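Local structure of 3-hydroxyacyl-CoA dehydrogenase (4XGN) at residues 97-102 against 159-164. The protein probably catalyses the NAD-dependent oxidation of 3-hydroxyacyl-CoA to 3-oxoacyl-CoA, as a member of the short-chain dehydrogenase family with a Rossmann fold. Residues are numbered along the deposited sequence; the frame is centred on the assembly and turned at random.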
# COMPACT_ATOMS: atom_id res chain seq x y z
N ALA A 97 -4.24 -2.30 24.72
CA ALA A 97 -3.97 -3.56 24.08
C ALA A 97 -4.95 -4.60 24.62
O ALA A 97 -5.21 -4.67 25.83
CB ALA A 97 -2.55 -3.99 24.36
N ALA A 98 -5.43 -5.45 23.73
CA ALA A 98 -6.28 -6.57 24.09
C ALA A 98 -6.41 -7.44 22.85
O ALA A 98 -6.61 -6.91 21.75
CB ALA A 98 -7.66 -6.10 24.51
N LYS A 99 -6.30 -8.73 23.05
CA LYS A 99 -6.43 -9.69 21.95
C LYS A 99 -7.86 -9.86 21.54
O LYS A 99 -8.76 -9.79 22.36
CB LYS A 99 -5.85 -11.04 22.34
CG LYS A 99 -4.32 -11.05 22.49
CD LYS A 99 -3.82 -12.39 23.01
CE LYS A 99 -2.36 -12.26 23.46
NZ LYS A 99 -1.77 -13.57 23.84
N THR A 100 -8.09 -10.21 20.27
CA THR A 100 -9.42 -10.48 19.77
C THR A 100 -10.13 -11.57 20.59
O THR A 100 -11.29 -11.44 20.93
CB THR A 100 -9.36 -10.90 18.28
OG1 THR A 100 -8.79 -9.84 17.52
CG2 THR A 100 -10.76 -11.17 17.75
N VAL A 101 -9.40 -12.64 20.89
CA VAL A 101 -9.84 -13.67 21.82
C VAL A 101 -8.75 -13.78 22.89
O VAL A 101 -7.62 -14.19 22.62
CB VAL A 101 -10.13 -15.02 21.11
CG1 VAL A 101 -10.59 -16.05 22.14
CG2 VAL A 101 -11.23 -14.82 20.07
N GLY A 102 -9.10 -13.33 24.10
CA GLY A 102 -8.22 -13.41 25.27
C GLY A 102 -8.44 -14.66 26.08
O GLY A 102 -9.25 -15.50 25.71
N GLY A 159 -0.05 -3.92 12.26
CA GLY A 159 -0.70 -4.11 13.58
C GLY A 159 -0.25 -5.40 14.25
O GLY A 159 -0.26 -6.46 13.64
N GLN A 160 0.13 -5.33 15.52
CA GLN A 160 0.63 -6.46 16.30
C GLN A 160 -0.48 -7.18 17.02
O GLN A 160 -1.61 -6.69 17.09
CB GLN A 160 1.64 -5.99 17.34
CG GLN A 160 2.82 -5.21 16.74
CD GLN A 160 3.85 -4.92 17.79
OE1 GLN A 160 3.63 -4.04 18.64
NE2 GLN A 160 4.96 -5.65 17.78
N ILE A 161 -0.14 -8.35 17.51
CA ILE A 161 -1.05 -9.08 18.41
C ILE A 161 -1.43 -8.11 19.52
O ILE A 161 -0.58 -7.42 20.10
CB ILE A 161 -0.38 -10.31 18.98
CG1 ILE A 161 -0.19 -11.36 17.88
CG2 ILE A 161 -1.19 -10.90 20.11
CD1 ILE A 161 0.71 -12.52 18.27
N GLY A 162 -2.73 -8.06 19.81
CA GLY A 162 -3.23 -7.12 20.83
C GLY A 162 -3.60 -5.73 20.37
O GLY A 162 -4.21 -4.99 21.14
N GLN A 163 -3.29 -5.37 19.12
CA GLN A 163 -3.52 -4.04 18.58
C GLN A 163 -4.68 -3.91 17.60
O GLN A 163 -4.74 -2.95 16.84
CB GLN A 163 -2.29 -3.52 17.85
CG GLN A 163 -1.07 -3.31 18.66
CD GLN A 163 -0.07 -2.47 17.88
OE1 GLN A 163 0.25 -2.80 16.75
NE2 GLN A 163 0.41 -1.35 18.46
N ALA A 164 -5.61 -4.85 17.59
CA ALA A 164 -6.73 -4.74 16.65
C ALA A 164 -7.48 -3.40 16.74
O ALA A 164 -7.69 -2.73 15.71
CB ALA A 164 -7.67 -5.89 16.81
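Lys99 and Gly162 bring their backbones to within 4.3 Å CA to CA, where a single backbone hydrogen bond joins the two loops: Ala98 N donates to Gly162 O over 2.9 Å. The bond is nearly straight, 162° at the hydrogen, and uses an in-plane lone pair of the carbonyl. Gly162 O also receives a CA-H...O contact from Ala97 CA at 3.3 Å, and Gly162 CA returns one to Ala98 O at 3.5 Å. Gly162 is the third residue of a type II beta turn from Gln160 to Gln163; its positive phi of 88° suits a residue without a side chain, since a CB would press on the carbonyl of Ile161. The turn is closed by Gln163 N to Gln160 O and braced by Gln163 OE1, which accepts a 2.8 Å hydrogen bond from Gln160 N. With CG1 anti to the carbonyl carbon (chi1 -70°), Ile161 turns its CG2 methyl to the Lys99 chain, which is extended beyond CG and passes obliquely over it; the methyl meets both Lys99 CG and, at 3.8 Å, Lys99 CE. Further along, at the start of helix 164-184, Thr100 OG1 lies a loose 4.2 Å from Ala164 CB, its hydroxyl being hydrogen-bonded to Asp183 of the second subunit. The other carboxylate oxygen of that Asp183 accepts from Gly162 N, so one acid of the neighbour grips both loops. In this Rossmann fold of the short-chain dehydrogenases, the contact ties the loop after strand 85-90 to the turn that leads through Gln163, the N-cap residue, into helix 164-184; because Asp183 belongs to that same helix of the second subunit, the joined loops form part of a subunit interface of the tetramer.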